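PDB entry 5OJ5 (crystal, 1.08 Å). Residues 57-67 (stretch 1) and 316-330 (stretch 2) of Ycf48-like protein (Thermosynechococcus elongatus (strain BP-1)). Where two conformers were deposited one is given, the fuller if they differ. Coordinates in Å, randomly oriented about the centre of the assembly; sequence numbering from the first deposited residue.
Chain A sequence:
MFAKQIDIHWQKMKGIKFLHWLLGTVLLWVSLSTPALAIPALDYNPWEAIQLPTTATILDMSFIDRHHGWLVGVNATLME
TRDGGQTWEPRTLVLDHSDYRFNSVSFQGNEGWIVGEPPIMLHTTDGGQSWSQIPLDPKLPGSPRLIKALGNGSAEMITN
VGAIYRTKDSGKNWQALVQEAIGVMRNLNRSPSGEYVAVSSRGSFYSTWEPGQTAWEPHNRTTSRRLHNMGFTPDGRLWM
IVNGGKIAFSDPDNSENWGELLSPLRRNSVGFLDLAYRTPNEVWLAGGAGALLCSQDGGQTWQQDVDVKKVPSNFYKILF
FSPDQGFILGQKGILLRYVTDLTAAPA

Stretch 1 57-67: TILDMSFIDRH
Stretch 2 316-330: YKILFFSPDQGFILG

Strand 58-63 packs against a hairpin of the same chain, with no direct backbone-to-backbone hydrogen bond between them, running nearly parallel to strand 317-320 (3°, axes 8.6 Å apart) and antiparallel to strand 325-329 (163°, 8.2 Å); the hairpin closes through a type I turn from S322 to Q325, and L319 and F327 exchange backbone N-to-O bonds of 2.8 Å. CA pairs set the register: I58 with L329 (6.4 Å), M61 with L319 (7.7 Å), F63 with F321 (7.8 Å), R66 with Q325 (8.2 Å). At the start, a water accepts from I58 N (3.0 Å) and donates to G330 O (2.6 Å), tying the two backbones. I58 (m, m; phi/psi -88/136) meets L329 (m, t), CG2 to CD2 4.0 Å. L59 turns its CB away at phi/psi -113/-27, yet its O lies 3.5 Å from K317 CD. D60 (t) also starts away, but OD1 returns to 3.6 Å from K317 CE; K317 NZ stays 4.5 Å from OD1, beyond a salt bridge. M61 (t, t, m; -154/144) points toward the hairpin: CB lies 3.8 Å from L319 CD1, SD sits over a face of F327 (m), 3.4 Å from CD2, and CE covers the same ring. S62 (t) faces away. F63 (m, chi2 -97°) directs its edge at the face of F321 (m), CD2 to CE2 3.8 Å, centroids 4.8 Å apart and planes at 66°; the F327 ring is nearly parallel to the F63 ring (16°) but slid aside, centroids 5.9 Å apart, so the two barely overlap. Q325 NE2 lies over a face of F63, 3.6 Å from CE1, and donates to R66 O (2.9 Å), while a second water donates to Q325 OE1 (2.8 Å) and D65 O (3.0 Å). R66 extends its chain (t, t, t; chi4 93°) to a salt bridge with D324 (p), whose carboxylate lies near the guanidinium plane: NH2 to OD2 2.6 Å, NH1 to OD1 3.0 Å.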

# COMPACT_ATOMS: atom_id res chain seq x y z
N THR A 57 1.54 14.08 -4.19
CA THR A 57 0.95 12.86 -3.66
C THR A 57 2.01 11.89 -3.13
O THR A 57 2.98 11.58 -3.81
CB THR A 57 0.20 12.17 -4.80
OG1 THR A 57 -0.83 13.06 -5.28
CG2 THR A 57 -0.42 10.84 -4.39
N ILE A 58 1.79 11.43 -1.90
CA ILE A 58 2.63 10.42 -1.27
C ILE A 58 2.11 9.03 -1.62
O ILE A 58 0.90 8.78 -1.56
CB ILE A 58 2.69 10.66 0.25
CG1 ILE A 58 3.21 12.08 0.55
CG2 ILE A 58 3.55 9.60 0.91
CD1 ILE A 58 4.44 12.50 -0.25
N LEU A 59 3.03 8.13 -1.95
CA LEU A 59 2.67 6.80 -2.43
C LEU A 59 3.04 5.67 -1.50
O LEU A 59 2.41 4.60 -1.56
CB LEU A 59 3.26 6.57 -3.81
CG LEU A 59 2.76 7.55 -4.87
CD1 LEU A 59 3.51 7.29 -6.18
CD2 LEU A 59 1.25 7.38 -5.07
N ASP A 60 4.06 5.82 -0.66
CA ASP A 60 4.47 4.70 0.20
C ASP A 60 5.28 5.23 1.37
O ASP A 60 5.78 6.36 1.35
CB ASP A 60 5.23 3.64 -0.60
CG ASP A 60 5.21 2.27 0.06
OD1 ASP A 60 4.35 2.01 0.96
OD2 ASP A 60 6.04 1.45 -0.36
N MET A 61 5.45 4.37 2.38
CA MET A 61 6.13 4.71 3.62
C MET A 61 6.70 3.43 4.21
O MET A 61 6.06 2.40 4.16
CB MET A 61 5.14 5.41 4.56
CG MET A 61 5.70 5.84 5.91
SD MET A 61 4.48 6.47 7.07
CE MET A 61 3.86 7.89 6.21
N SER A 62 7.88 3.54 4.83
CA SER A 62 8.49 2.40 5.52
C SER A 62 9.36 2.89 6.65
O SER A 62 10.00 3.95 6.53
CB SER A 62 9.28 1.54 4.53
OG SER A 62 9.77 0.35 5.13
N PHE A 63 9.40 2.13 7.75
CA PHE A 63 10.16 2.49 8.92
C PHE A 63 11.37 1.58 9.12
O PHE A 63 11.30 0.35 8.95
CB PHE A 63 9.28 2.49 10.17
CG PHE A 63 8.52 3.78 10.34
CD1 PHE A 63 8.98 4.79 11.18
CD2 PHE A 63 7.37 4.01 9.63
CE1 PHE A 63 8.32 5.99 11.29
CE2 PHE A 63 6.70 5.25 9.75
CZ PHE A 63 7.19 6.23 10.57
N ILE A 64 12.47 2.18 9.55
CA ILE A 64 13.64 1.46 10.04
C ILE A 64 13.36 0.87 11.41
O ILE A 64 13.68 -0.28 11.70
CB ILE A 64 14.82 2.43 10.11
CG1 ILE A 64 15.23 2.84 8.69
CG2 ILE A 64 16.00 1.81 10.88
CD1 ILE A 64 15.78 4.16 8.45
N ASP A 65 12.79 1.69 12.28
CA ASP A 65 12.48 1.31 13.65
C ASP A 65 11.25 2.13 14.04
O ASP A 65 10.57 2.71 13.19
CB ASP A 65 13.70 1.47 14.56
CG ASP A 65 14.21 2.89 14.62
OD1 ASP A 65 13.44 3.84 14.51
OD2 ASP A 65 15.40 3.08 14.87
N ARG A 66 10.91 2.15 15.33
CA ARG A 66 9.69 2.81 15.72
C ARG A 66 9.72 4.32 15.41
O ARG A 66 8.67 4.94 15.20
CB ARG A 66 9.50 2.61 17.23
CG ARG A 66 8.47 3.50 17.90
CD ARG A 66 7.96 2.89 19.18
NE ARG A 66 6.69 3.45 19.63
CZ ARG A 66 5.47 2.97 19.33
NH1 ARG A 66 5.31 1.92 18.53
NH2 ARG A 66 4.40 3.56 19.85
N HIS A 67 10.89 4.94 15.43
CA HIS A 67 10.97 6.39 15.30
C HIS A 67 11.44 6.90 13.96
O HIS A 67 11.07 8.01 13.55
CB HIS A 67 11.89 6.93 16.39
CG HIS A 67 11.37 6.63 17.74
ND1 HIS A 67 10.36 7.36 18.34
CD2 HIS A 67 11.64 5.61 18.58
CE1 HIS A 67 10.07 6.83 19.52
NE2 HIS A 67 10.85 5.77 19.69
N TYR A 316 -6.24 6.94 0.23
CA TYR A 316 -5.79 5.95 -0.78
C TYR A 316 -5.18 4.71 -0.20
O TYR A 316 -5.22 3.67 -0.85
CB TYR A 316 -4.67 6.51 -1.71
CG TYR A 316 -5.19 7.58 -2.60
CD1 TYR A 316 -5.95 7.27 -3.74
CD2 TYR A 316 -5.02 8.91 -2.26
CE1 TYR A 316 -6.45 8.29 -4.56
CE2 TYR A 316 -5.53 9.90 -3.03
CZ TYR A 316 -6.24 9.60 -4.18
OH TYR A 316 -6.75 10.63 -4.95
N LYS A 317 -4.50 4.84 0.94
CA LYS A 317 -3.62 3.77 1.42
C LYS A 317 -3.61 3.84 2.94
O LYS A 317 -3.43 4.93 3.47
CB LYS A 317 -2.19 3.97 0.88
CG LYS A 317 -1.29 2.73 0.95
CD LYS A 317 -0.17 2.81 -0.13
CE LYS A 317 0.87 1.75 0.04
NZ LYS A 317 0.32 0.36 0.04
N ILE A 318 -3.75 2.70 3.59
CA ILE A 318 -3.63 2.60 5.04
C ILE A 318 -2.41 1.74 5.34
O ILE A 318 -2.34 0.61 4.86
CB ILE A 318 -4.88 1.92 5.66
CG1 ILE A 318 -6.20 2.60 5.25
CG2 ILE A 318 -4.69 1.83 7.20
CD1 ILE A 318 -7.38 1.65 5.48
N LEU A 319 -1.50 2.23 6.16
CA LEU A 319 -0.28 1.51 6.51
C LEU A 319 -0.20 1.42 8.03
O LEU A 319 0.03 2.44 8.68
CB LEU A 319 0.95 2.23 5.96
CG LEU A 319 1.04 2.26 4.44
CD1 LEU A 319 2.23 3.06 3.97
CD2 LEU A 319 1.21 0.83 3.84
N PHE A 320 -0.33 0.24 8.58
CA PHE A 320 -0.09 0.02 10.01
C PHE A 320 1.28 -0.61 10.16
O PHE A 320 1.58 -1.61 9.51
CB PHE A 320 -1.14 -0.89 10.64
CG PHE A 320 -2.44 -0.16 10.91
CD1 PHE A 320 -2.49 0.79 11.91
CD2 PHE A 320 -3.59 -0.44 10.17
CE1 PHE A 320 -3.69 1.46 12.15
CE2 PHE A 320 -4.76 0.23 10.41
CZ PHE A 320 -4.80 1.18 11.40
N PHE A 321 2.09 -0.03 10.99
CA PHE A 321 3.40 -0.57 11.34
C PHE A 321 3.39 -1.39 12.62
O PHE A 321 4.21 -2.29 12.78
CB PHE A 321 4.43 0.57 11.40
CG PHE A 321 4.60 1.21 10.07
CD1 PHE A 321 5.43 0.59 9.12
CD2 PHE A 321 3.90 2.34 9.70
CE1 PHE A 321 5.54 1.09 7.85
CE2 PHE A 321 4.01 2.85 8.38
CZ PHE A 321 4.84 2.22 7.47
N SER A 322 2.44 -1.12 13.47
CA SER A 322 2.18 -1.90 14.67
C SER A 322 0.80 -1.49 15.14
O SER A 322 0.21 -0.57 14.58
CB SER A 322 3.21 -1.53 15.73
OG SER A 322 2.91 -0.28 16.31
N PRO A 323 0.26 -2.10 16.20
CA PRO A 323 -1.06 -1.67 16.68
C PRO A 323 -1.11 -0.25 17.19
O PRO A 323 -2.22 0.26 17.36
CB PRO A 323 -1.40 -2.69 17.76
CG PRO A 323 -0.73 -3.94 17.28
CD PRO A 323 0.60 -3.43 16.74
N ASP A 324 -0.01 0.43 17.46
CA ASP A 324 -0.16 1.84 17.83
C ASP A 324 0.62 2.78 16.92
O ASP A 324 0.94 3.90 17.32
CB ASP A 324 0.15 2.10 19.31
CG ASP A 324 1.61 2.08 19.58
OD1 ASP A 324 2.34 1.48 18.77
OD2 ASP A 324 2.04 2.63 20.60
N GLN A 325 0.92 2.35 15.69
CA GLN A 325 1.58 3.26 14.76
C GLN A 325 1.04 2.99 13.37
O GLN A 325 1.14 1.85 12.87
CB GLN A 325 3.08 3.07 14.77
CG GLN A 325 3.81 4.08 13.91
CD GLN A 325 5.31 3.91 13.96
OE1 GLN A 325 5.80 2.80 14.06
NE2 GLN A 325 6.04 5.01 13.88
N GLY A 326 0.46 4.00 12.75
CA GLY A 326 -0.15 3.83 11.45
C GLY A 326 -0.43 5.15 10.79
O GLY A 326 -0.50 6.19 11.45
N PHE A 327 -0.58 5.09 9.47
CA PHE A 327 -0.73 6.27 8.65
C PHE A 327 -1.71 5.98 7.53
O PHE A 327 -1.80 4.86 7.02
CB PHE A 327 0.61 6.70 8.04
CG PHE A 327 1.57 7.11 9.07
CD1 PHE A 327 1.68 8.41 9.48
CD2 PHE A 327 2.37 6.13 9.68
CE1 PHE A 327 2.58 8.72 10.51
CE2 PHE A 327 3.24 6.43 10.67
CZ PHE A 327 3.34 7.69 11.07
N ILE A 328 -2.41 7.02 7.13
CA ILE A 328 -3.26 6.96 5.94
C ILE A 328 -2.78 8.04 4.99
O ILE A 328 -2.58 9.20 5.39
CB ILE A 328 -4.73 7.15 6.30
CG1 ILE A 328 -5.16 5.95 7.16
CG2 ILE A 328 -5.57 7.26 5.05
CD1 ILE A 328 -6.57 6.00 7.68
N LEU A 329 -2.55 7.65 3.75
CA LEU A 329 -2.09 8.56 2.70
C LEU A 329 -3.29 9.21 2.00
O LEU A 329 -4.18 8.52 1.49
CB LEU A 329 -1.21 7.82 1.68
CG LEU A 329 -0.07 6.98 2.24
CD1 LEU A 329 0.75 6.40 1.12
CD2 LEU A 329 0.86 7.69 3.18
N GLY A 330 -3.35 10.53 2.07
CA GLY A 330 -4.31 11.34 1.36
C GLY A 330 -3.71 11.95 0.12
O GLY A 330 -2.65 11.55 -0.34
O HOH W 1 -0.31 12.73 -0.14
O HOH W 2 7.89 1.38 12.95